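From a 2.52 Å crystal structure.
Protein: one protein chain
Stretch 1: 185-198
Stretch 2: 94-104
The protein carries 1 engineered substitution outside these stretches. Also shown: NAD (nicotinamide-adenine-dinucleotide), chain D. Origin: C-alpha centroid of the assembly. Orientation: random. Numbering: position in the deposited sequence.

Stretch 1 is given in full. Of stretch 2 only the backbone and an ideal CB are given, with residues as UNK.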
ATOM      1  N   GLU A 185      17.158   2.339 -18.493  1.00 41.91           N
ATOM      2  CA  GLU A 185      18.104   2.042 -19.556  1.00 43.56           C
ATOM      3  C   GLU A 185      18.495   3.290 -20.332  1.00 43.88           C
ATOM      4  O   GLU A 185      19.441   3.236 -21.125  1.00 44.84           O
ATOM      5  CB  GLU A 185      17.539   0.984 -20.501  1.00 45.03           C
ATOM      6  CG  GLU A 185      16.224   1.358 -21.196  1.00 45.26           C
ATOM      7  CD  GLU A 185      14.993   1.264 -20.285  1.00 43.96           C
ATOM      8  OE1 GLU A 185      15.133   1.453 -19.052  1.00 42.47           O
ATOM      9  OE2 GLU A 185      13.879   1.011 -20.807  1.00 44.05           O
ATOM     10  N   LEU A 186      17.819   4.414 -20.110  1.00 32.45           N
ATOM     11  CA  LEU A 186      18.220   5.684 -20.705  1.00 32.70           C
ATOM     12  C   LEU A 186      19.070   6.546 -19.772  1.00 32.21           C
ATOM     13  O   LEU A 186      19.398   7.679 -20.122  1.00 32.59           O
ATOM     14  CB  LEU A 186      16.975   6.456 -21.164  1.00 32.26           C
ATOM     15  CG  LEU A 186      16.094   5.604 -22.093  1.00 32.87           C
ATOM     16  CD1 LEU A 186      14.620   5.998 -22.077  1.00 31.96           C
ATOM     17  CD2 LEU A 186      16.642   5.681 -23.496  1.00 34.10           C
ATOM     18  N   SER A 187      19.453   6.042 -18.607  1.00 36.85           N
ATOM     19  CA  SER A 187      20.386   6.762 -17.742  1.00 36.53           C
ATOM     20  C   SER A 187      21.174   5.756 -16.910  1.00 35.65           C
ATOM     21  O   SER A 187      21.209   5.830 -15.678  1.00 34.56           O
ATOM     22  CB  SER A 187      19.649   7.766 -16.848  1.00 35.67           C
ATOM     23  OG  SER A 187      18.716   7.116 -16.002  1.00 34.40           O
ATOM     24  N   PRO A 188      21.820   4.814 -17.550  1.00 42.67           N
ATOM     25  CA  PRO A 188      22.485   3.740 -16.806  1.00 41.91           C
ATOM     26  C   PRO A 188      23.879   4.084 -16.313  1.00 41.64           C
ATOM     27  O   PRO A 188      24.398   3.394 -15.434  1.00 40.93           O
ATOM     28  CB  PRO A 188      22.555   2.623 -17.837  1.00 43.11           C
ATOM     29  CG  PRO A 188      22.771   3.387 -19.117  1.00 44.39           C
ATOM     30  CD  PRO A 188      21.953   4.647 -19.004  1.00 44.09           C
ATOM     31  N   LEU A 189      24.502   5.128 -16.861  1.00 40.97           N
ATOM     32  CA  LEU A 189      25.917   5.363 -16.589  1.00 41.06           C
ATOM     33  C   LEU A 189      26.155   5.804 -15.147  1.00 40.32           C
ATOM     34  O   LEU A 189      27.126   5.367 -14.510  1.00 39.93           O
ATOM     35  CB  LEU A 189      26.469   6.395 -17.568  1.00 42.06           C
ATOM     36  CG  LEU A 189      26.180   5.998 -19.013  1.00 42.92           C
ATOM     37  CD1 LEU A 189      26.790   7.001 -19.998  1.00 43.53           C
ATOM     38  CD2 LEU A 189      26.631   4.567 -19.268  1.00 42.91           C
ATOM     39  N   SER A 190      25.292   6.682 -14.622  1.00 41.92           N
ATOM     40  CA  SER A 190      25.472   7.166 -13.261  1.00 41.34           C
ATOM     41  C   SER A 190      25.152   6.074 -12.254  1.00 40.19           C
ATOM     42  O   SER A 190      25.824   5.956 -11.222  1.00 40.03           O
ATOM     43  CB  SER A 190      24.618   8.421 -13.027  1.00 42.19           C
ATOM     44  OG  SER A 190      23.221   8.208 -13.222  1.00 42.10           O
ATOM     45  N   ALA A 191      24.158   5.239 -12.553  1.00 38.92           N
ATOM     46  CA  ALA A 191      23.926   4.054 -11.738  1.00 37.97           C
ATOM     47  C   ALA A 191      25.177   3.170 -11.688  1.00 38.01           C
ATOM     48  O   ALA A 191      25.524   2.632 -10.631  1.00 37.50           O
ATOM     49  CB  ALA A 191      22.715   3.284 -12.278  1.00 37.69           C
ATOM     50  N   LEU A 192      25.880   3.025 -12.820  1.00 36.63           N
ATOM     51  CA  LEU A 192      27.121   2.255 -12.825  1.00 36.76           C
ATOM     52  C   LEU A 192      28.133   2.814 -11.833  1.00 36.54           C
ATOM     53  O   LEU A 192      28.773   2.052 -11.104  1.00 36.29           O
ATOM     54  CB  LEU A 192      27.723   2.218 -14.228  1.00 37.82           C
ATOM     55  CG  LEU A 192      27.103   1.268 -15.252  1.00 38.38           C
ATOM     56  CD1 LEU A 192      27.843   1.405 -16.571  1.00 39.53           C
ATOM     57  CD2 LEU A 192      27.127  -0.170 -14.758  1.00 38.03           C
ATOM     58  N   LEU A 193      28.301   4.141 -11.799  1.00 43.91           N
ATOM     59  CA  LEU A 193      29.180   4.772 -10.808  1.00 44.03           C
ATOM     60  C   LEU A 193      28.666   4.568  -9.390  1.00 43.48           C
ATOM     61  O   LEU A 193      29.452   4.360  -8.458  1.00 43.47           O
ATOM     62  CB  LEU A 193      29.308   6.269 -11.084  1.00 44.76           C
ATOM     63  CG  LEU A 193      30.096   6.676 -12.314  1.00 45.39           C
ATOM     64  CD1 LEU A 193      30.081   8.207 -12.459  1.00 46.16           C
ATOM     65  CD2 LEU A 193      31.491   6.152 -12.176  1.00 45.23           C
ATOM     66  N   PHE A 194      27.349   4.655  -9.205  1.00 46.20           N
ATOM     67  CA  PHE A 194      26.769   4.499  -7.874  1.00 45.86           C
ATOM     68  C   PHE A 194      27.008   3.103  -7.302  1.00 45.23           C
ATOM     69  O   PHE A 194      27.312   2.958  -6.112  1.00 45.21           O
ATOM     70  CB  PHE A 194      25.276   4.800  -7.920  1.00 45.73           C
ATOM     71  CG  PHE A 194      24.571   4.497  -6.637  1.00 45.49           C
ATOM     72  CD1 PHE A 194      24.663   5.366  -5.559  1.00 46.24           C
ATOM     73  CD2 PHE A 194      23.833   3.332  -6.501  1.00 44.69           C
ATOM     74  CE1 PHE A 194      24.016   5.083  -4.386  1.00 46.37           C
ATOM     75  CE2 PHE A 194      23.185   3.040  -5.327  1.00 44.63           C
ATOM     76  CZ  PHE A 194      23.269   3.909  -4.269  1.00 45.53           C
ATOM     77  N   ALA A 195      26.848   2.061  -8.123  1.00 49.73           N
ATOM     78  CA  ALA A 195      27.126   0.703  -7.660  1.00 49.33           C
ATOM     79  C   ALA A 195      28.576   0.575  -7.210  1.00 49.65           C
ATOM     80  O   ALA A 195      28.861   0.044  -6.128  1.00 49.47           O
ATOM     81  CB  ALA A 195      26.813  -0.314  -8.758  1.00 49.25           C
ATOM     82  N   GLN A 196      29.510   1.069  -8.035  1.00 49.38           N
ATOM     83  CA  GLN A 196      30.917   1.094  -7.647  1.00 49.61           C
ATOM     84  C   GLN A 196      31.097   1.797  -6.312  1.00 49.70           C
ATOM     85  O   GLN A 196      31.933   1.393  -5.495  1.00 49.75           O
ATOM     86  CB  GLN A 196      31.737   1.802  -8.720  1.00 50.17           C
ATOM     87  CG  GLN A 196      33.227   1.675  -8.513  1.00 50.61           C
ATOM     88  CD  GLN A 196      33.650   0.231  -8.442  1.00 50.47           C
ATOM     89  OE1 GLN A 196      33.418  -0.540  -9.384  1.00 50.51           O
ATOM     90  NE2 GLN A 196      34.255  -0.159  -7.313  1.00 50.36           N
ATOM     91  N   LEU A 197      30.301   2.847  -6.082  1.00 39.54           N
ATOM     92  CA  LEU A 197      30.420   3.675  -4.888  1.00 39.93           C
ATOM     93  C   LEU A 197      29.989   2.924  -3.630  1.00 39.62           C
ATOM     94  O   LEU A 197      30.667   2.998  -2.596  1.00 39.98           O
ATOM     95  CB  LEU A 197      29.590   4.954  -5.067  1.00 40.43           C
ATOM     96  CG  LEU A 197      29.681   6.029  -3.981  1.00 41.15           C
ATOM     97  CD1 LEU A 197      29.648   7.415  -4.606  1.00 41.95           C
ATOM     98  CD2 LEU A 197      28.560   5.867  -2.981  1.00 41.04           C
ATOM     99  N   VAL A 198      28.841   2.228  -3.676  1.00 36.51           N
ATOM    100  CA  VAL A 198      28.451   1.443  -2.501  1.00 36.36           C
ATOM    101  C   VAL A 198      29.433   0.293  -2.288  1.00 36.27           C
ATOM    102  O   VAL A 198      29.713  -0.084  -1.146  1.00 36.58           O
ATOM    103  CB  VAL A 198      26.990   0.930  -2.574  1.00 35.99           C
ATOM    104  CG1 VAL A 198      25.996   2.069  -2.958  1.00 36.16           C
ATOM    105  CG2 VAL A 198      26.858  -0.264  -3.500  1.00 35.44           C
ATOM    106  N   UNK A  94      31.705  15.431  -8.573  1.00 46.38           N
ATOM    107  CA  UNK A  94      32.013  15.937  -9.909  1.00 46.67           C
ATOM    108  C   UNK A  94      31.966  14.826 -10.949  1.00 46.07           C
ATOM    109  O   UNK A  94      31.450  15.020 -12.058  1.00 46.24           O
ATOM    110  CB  UNK A  94      33.390  16.604  -9.920  1.00 46.67           C
ATOM    111  N   UNK A  95      32.517  13.658 -10.617  1.00 60.33           N
ATOM    112  CA  UNK A  95      32.431  12.518 -11.516  1.00 59.73           C
ATOM    113  C   UNK A  95      30.977  12.137 -11.750  1.00 59.45           C
ATOM    114  O   UNK A  95      30.580  11.803 -12.877  1.00 59.46           O
ATOM    115  CB  UNK A  95      33.211  11.328 -10.954  1.00 59.73           C
ATOM    116  N   UNK A  96      30.160  12.206 -10.694  1.00 40.74           N
ATOM    117  CA  UNK A  96      28.754  11.853 -10.811  1.00 40.48           C
ATOM    118  C   UNK A  96      27.975  12.899 -11.615  1.00 41.22           C
ATOM    119  O   UNK A  96      27.098  12.547 -12.415  1.00 41.07           O
ATOM    120  CB  UNK A  96      28.137  11.692  -9.420  1.00 40.48           C
ATOM    121  N   UNK A  97      28.275  14.189 -11.425  1.00 40.25           N
ATOM    122  CA  UNK A  97      27.578  15.215 -12.202  1.00 40.92           C
ATOM    123  C   UNK A  97      27.892  15.090 -13.687  1.00 40.87           C
ATOM    124  O   UNK A  97      27.032  15.347 -14.535  1.00 41.11           O
ATOM    125  CB  UNK A  97      27.957  16.611 -11.703  1.00 40.92           C
ATOM    126  N   UNK A  98      29.116  14.688 -14.027  1.00 43.36           N
ATOM    127  CA  UNK A  98      29.464  14.569 -15.442  1.00 43.46           C
ATOM    128  C   UNK A  98      28.757  13.388 -16.112  1.00 43.01           C
ATOM    129  O   UNK A  98      28.380  13.479 -17.286  1.00 43.29           O
ATOM    130  CB  UNK A  98      30.979  14.420 -15.596  1.00 43.46           C
ATOM    131  N   UNK A  99      28.551  12.286 -15.388  1.00 38.16           N
ATOM    132  CA  UNK A  99      27.873  11.132 -15.972  1.00 37.78           C
ATOM    133  C   UNK A  99      26.368  11.392 -16.150  1.00 37.97           C
ATOM    134  O   UNK A  99      25.788  11.036 -17.184  1.00 38.06           O
ATOM    135  CB  UNK A  99      28.093   9.898 -15.095  1.00 37.78           C
ATOM    136  N   UNK A 100      25.728  12.033 -15.167  1.00 37.18           N
ATOM    137  CA  UNK A 100      24.323  12.429 -15.313  1.00 37.53           C
ATOM    138  C   UNK A 100      24.139  13.326 -16.537  1.00 37.95           C
ATOM    139  O   UNK A 100      23.296  13.069 -17.405  1.00 37.89           O
ATOM    140  CB  UNK A 100      23.835  13.149 -14.054  1.00 37.53           C
ATOM    141  N   UNK A 101      24.914  14.412 -16.601  1.00 42.43           N
ATOM    142  CA  UNK A 101      24.888  15.308 -17.751  1.00 42.71           C
ATOM    143  C   UNK A 101      25.075  14.541 -19.056  1.00 42.58           C
ATOM    144  O   UNK A 101      24.337  14.749 -20.029  1.00 42.57           O
ATOM    145  CB  UNK A 101      25.971  16.380 -17.612  1.00 42.71           C
ATOM    146  N   UNK A 102      26.069  13.650 -19.092  1.00 40.88           N
ATOM    147  CA  UNK A 102      26.363  12.925 -20.325  1.00 41.05           C
ATOM    148  C   UNK A 102      25.174  12.079 -20.776  1.00 41.01           C
ATOM    149  O   UNK A 102      24.822  12.068 -21.967  1.00 41.16           O
ATOM    150  CB  UNK A 102      27.594  12.036 -20.134  1.00 41.05           C
ATOM    151  N   UNK A 103      24.524  11.384 -19.833  1.00 47.53           N
ATOM    152  CA  UNK A 103      23.530  10.390 -20.218  1.00 47.35           C
ATOM    153  C   UNK A 103      22.168  11.014 -20.494  1.00 47.05           C
ATOM    154  O   UNK A 103      21.480  10.579 -21.420  1.00 47.14           O
ATOM    155  CB  UNK A 103      23.400   9.329 -19.123  1.00 47.35           C
ATOM    156  N   UNK A 104      21.747  12.030 -19.722  1.00 33.45           N
ATOM    157  CA  UNK A 104      20.414  12.590 -19.937  1.00 33.15           C
ATOM    158  C   UNK A 104      20.420  14.102 -20.142  1.00 33.49           C
ATOM    159  O   UNK A 104      19.365  14.739 -20.048  1.00 33.22           O
ATOM    160  CB  UNK A 104      19.514  12.244 -18.749  1.00 33.15           C
TER
HETATM  161  PA  NAD D 702       8.679   4.897 -17.547  1.00 30.16           P
HETATM  162  O1A NAD D 702       7.392   4.667 -16.839  1.00 28.20           O
HETATM  163  O2A NAD D 702       8.581   4.749 -19.016  1.00 31.14           O
HETATM  164  O5B NAD D 702       9.847   3.940 -16.963  1.00 29.68           O
HETATM  165  C5B NAD D 702      10.191   3.957 -15.589  1.00 28.55           C
HETATM  166  C4B NAD D 702      10.982   2.691 -15.228  1.00 26.47           C
HETATM  167  O4B NAD D 702      10.163   1.561 -15.450  1.00 25.69           O
HETATM  168  C3B NAD D 702      12.210   2.474 -16.101  1.00 27.48           C
HETATM  169  O3B NAD D 702      13.228   1.899 -15.292  1.00 24.94           O
HETATM  170  C2B NAD D 702      11.753   1.467 -17.143  1.00 28.59           C
HETATM  171  O2B NAD D 702      12.800   0.651 -17.624  1.00 31.06           O
HETATM  172  C1B NAD D 702      10.815   0.637 -16.313  1.00 27.32           C
HETATM  173  N9A NAD D 702       9.748   0.000 -17.073  1.00 26.35           N
HETATM  174  C8A NAD D 702       9.159   0.407 -18.252  1.00 27.52           C
HETATM  175  N7A NAD D 702       8.168  -0.475 -18.529  1.00 29.18           N
HETATM  176  C5A NAD D 702       8.128  -1.415 -17.555  1.00 29.92           C
HETATM  177  C6A NAD D 702       7.325  -2.524 -17.344  1.00 31.54           C
HETATM  178  N6A NAD D 702       6.265  -2.737 -18.123  1.00 33.16           N
HETATM  179  N1A NAD D 702       7.529  -3.292 -16.217  1.00 28.66           N
HETATM  180  C2A NAD D 702       8.514  -2.971 -15.312  1.00 31.21           C
HETATM  181  N3A NAD D 702       9.312  -1.866 -15.521  1.00 26.74           N
HETATM  182  C4A NAD D 702       9.113  -1.116 -16.630  1.00 27.40           C
HETATM  183  O3  NAD D 702       9.259   6.316 -17.053  1.00 35.97           O
HETATM  184  PN  NAD D 702       9.487   7.664 -17.899  1.00 43.35           P
HETATM  185  O1N NAD D 702       8.183   8.159 -18.402  1.00 43.32           O
HETATM  186  O2N NAD D 702      10.605   7.474 -18.840  1.00 46.15           O
HETATM  187  O5D NAD D 702       9.954   8.518 -16.587  1.00 35.80           O
HETATM  188  C5D NAD D 702       9.380   9.779 -16.344  1.00 26.13           C
HETATM  189  C4D NAD D 702       8.093   9.585 -15.539  1.00 25.78           C
HETATM  190  O4D NAD D 702       8.411   9.296 -14.188  1.00 29.74           O
HETATM  191  C3D NAD D 702       7.267  10.857 -15.531  1.00 27.12           C
HETATM  192  O3D NAD D 702       5.904  10.513 -15.527  1.00 28.21           O
HETATM  193  C2D NAD D 702       7.596  11.441 -14.181  1.00 26.26           C
HETATM  194  O2D NAD D 702       6.589  12.308 -13.706  1.00 30.05           O
HETATM  195  C1D NAD D 702       7.721  10.181 -13.331  1.00 24.96           C
HETATM  196  N1N NAD D 702       8.432  10.538 -12.098  1.00 27.90           N
HETATM  197  C2N NAD D 702       7.767  10.500 -10.903  1.00 26.51           C
HETATM  198  C3N NAD D 702       8.412  10.885  -9.735  1.00 29.75           C
HETATM  199  C7N NAD D 702       7.722  10.878  -8.406  1.00 27.07           C
HETATM  200  O7N NAD D 702       8.542  10.981  -7.270  1.00 27.13           O
HETATM  201  N7N NAD D 702       6.392  10.797  -8.303  1.00 24.34           N
HETATM  202  C4N NAD D 702       9.732  11.315  -9.784  1.00 32.89           C
HETATM  203  C5N NAD D 702      10.392  11.359 -11.003  1.00 30.75           C
HETATM  204  C6N NAD D 702       9.727  10.977 -12.163  1.00 30.55           C

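The two helices, 188-198 and 94-104, run nearly antiparallel, at 156°, and their axes approach to 8.2 Å. The CA of position 99 is nearest that of Ser190, and the CA of position 103 nearest that of Ser187, just before helix 188-198.

Position 94 has nothing of stretch 1 within reach of its CB, and many helix-compatible residues would suit. It is Glu94, with OE2 accepting a hydrogen bond from the side chain of position 98.

At position 95 CA-to-CB points toward stretch 1, but the ideal CB is still 4.7 Å from Leu193 CD1. An apolar residue could extend the contact, and a polar one could turn aside. The residue is Glu95. Its side chain leads away, and its backbone O lies 3.7 Å from Leu193 CD1.

Position 96 points sideways, with its ideal CB 5.0 Å from Leu193 CD1. Leu193 and Leu197 offer an apolar surface one helical turn apart. Leucine, methionine or another long apolar side chain could reach it. The residue is Leu96, and its end comes nearer than its CB. Leu96 CD2 packs 3.8 Å from Leu193 CB, and Leu96 CD1 lies 4.4 Å from Leu197 CD1.

Position 97 points away, so stretch 1 does not select its side chain. It is Ala97.

Position 98 points sideways and has no neighbour in stretch 1 near its CB. Polar or apolar residues are possible. It is Gln98, whose NE2 donates to Glu94 OE2 at 3.0 Å.

Position 99 points toward stretch 1 at close range. Its ideal CB is 3.7 Å from Leu193 CD1 and 4.2 Å from Ser190 CA. A small residue, such as alanine, glycine or serine, suits this spacing. It is Ala99, whose CB packs against Leu193 CD1.

Position 100 points sideways, and its ideal CB is 4.9 Å from Ser190 CB. A medium or large apolar residue could cover that carbon. It is Ile100, with CG1 3.8 Å from Ser190 CB.

Position 101 is out of reach, and stretch 1 leaves the choice open. It is Ser101.

Position 102 points toward stretch 1, with its ideal CB 5.1 Å from Leu189 CD1. Apolar residues of moderate length fit. It is Leu102, whose CD2 meets Leu189 CD1 at 4.0 Å.

Position 103 points toward the start of helix 188-198, where the NH groups of Leu189 and Ser190 and the Ser190 hydroxyl offer donors. A long acceptor side chain suits best, Glu above all, with Gln possible; Asp would fall short of the hydroxyl. It is Glu103. Ser190 OG donates to Glu103 OE2 at 2.5 Å. Ser190 N donates to Glu103 OE1 at 3.3 Å, and Leu189 N makes a weak hydrogen bond to the same OE1 at 2.7 Å. The exact place of OE1 is less certain.

Position 104 points toward stretch 1, and its ideal CB is 4.8 Å from Leu186 O. Its phi/psi of -127/16 departs from the preceding helical values. A medium or long side chain, apolar or flexible, could turn aside here. It is Met104, and its side chain leads away.

Stretch 2, residues 94-104: EELAQAISLEM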
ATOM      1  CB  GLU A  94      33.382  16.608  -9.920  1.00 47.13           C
ATOM      2  CG  GLU A  94      33.876  16.978 -11.308  1.00 47.45           C
ATOM      3  CD  GLU A  94      33.074  18.093 -11.987  1.00 48.09           C
ATOM      4  OE1 GLU A  94      32.157  18.669 -11.357  1.00 48.35           O
ATOM      5  OE2 GLU A  94      33.387  18.398 -13.162  1.00 48.30           O
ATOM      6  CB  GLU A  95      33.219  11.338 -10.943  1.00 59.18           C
ATOM      7  CG  GLU A  95      34.730  11.577 -10.797  1.00 59.72           C
ATOM      8  CD  GLU A  95      35.089  12.702  -9.813  1.00 60.54           C
ATOM      9  OE1 GLU A  95      34.396  12.854  -8.782  1.00 60.58           O
ATOM     10  OE2 GLU A  95      36.064  13.443 -10.074  1.00 61.17           O
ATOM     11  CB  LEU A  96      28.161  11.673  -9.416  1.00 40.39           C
ATOM     12  CG  LEU A  96      28.599  10.473  -8.572  1.00 39.42           C
ATOM     13  CD1 LEU A  96      28.209  10.721  -7.117  1.00 39.78           C
ATOM     14  CD2 LEU A  96      27.974   9.197  -9.064  1.00 38.25           C
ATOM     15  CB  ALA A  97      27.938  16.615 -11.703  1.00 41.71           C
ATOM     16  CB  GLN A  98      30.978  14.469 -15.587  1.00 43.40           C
ATOM     17  CG  GLN A  98      31.694  15.741 -15.126  1.00 44.01           C
ATOM     18  CD  GLN A  98      31.818  16.786 -16.221  1.00 44.71           C
ATOM     19  OE1 GLN A  98      31.613  16.500 -17.404  1.00 44.70           O
ATOM     20  NE2 GLN A  98      32.151  18.016 -15.831  1.00 45.32           N
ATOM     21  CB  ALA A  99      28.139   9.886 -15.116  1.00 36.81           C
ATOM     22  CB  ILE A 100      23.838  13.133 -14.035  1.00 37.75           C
ATOM     23  CG1 ILE A 100      23.835  12.160 -12.843  1.00 37.21           C
ATOM     24  CG2 ILE A 100      22.496  13.857 -14.294  1.00 37.93           C
ATOM     25  CD1 ILE A 100      23.848  12.839 -11.454  1.00 37.67           C
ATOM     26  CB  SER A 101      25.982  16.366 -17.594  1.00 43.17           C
ATOM     27  OG  SER A 101      25.892  17.374 -18.583  1.00 43.53           O
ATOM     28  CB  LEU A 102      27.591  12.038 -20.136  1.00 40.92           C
ATOM     29  CG  LEU A 102      27.977  11.275 -21.404  1.00 41.15           C
ATOM     30  CD1 LEU A 102      28.481  12.259 -22.424  1.00 41.59           C
ATOM     31  CD2 LEU A 102      29.015  10.182 -21.127  1.00 40.82           C
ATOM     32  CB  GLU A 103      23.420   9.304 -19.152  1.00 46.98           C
ATOM     33  CG  GLU A 103      23.135   9.838 -17.775  1.00 46.80           C
ATOM     34  CD  GLU A 103      23.052   8.743 -16.721  1.00 46.02           C
ATOM     35  OE1 GLU A 103      23.312   7.566 -17.058  1.00 45.73           O
ATOM     36  OE2 GLU A 103      22.712   9.057 -15.558  1.00 45.61           O
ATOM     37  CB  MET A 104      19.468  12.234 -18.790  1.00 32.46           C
ATOM     38  CG  MET A 104      20.029  12.456 -17.405  1.00 32.60           C
ATOM     39  SD  MET A 104      20.079  14.168 -16.887  1.00 33.19           S
ATOM     40  CE  MET A 104      18.367  14.667 -17.024  1.00 32.54           C
TER
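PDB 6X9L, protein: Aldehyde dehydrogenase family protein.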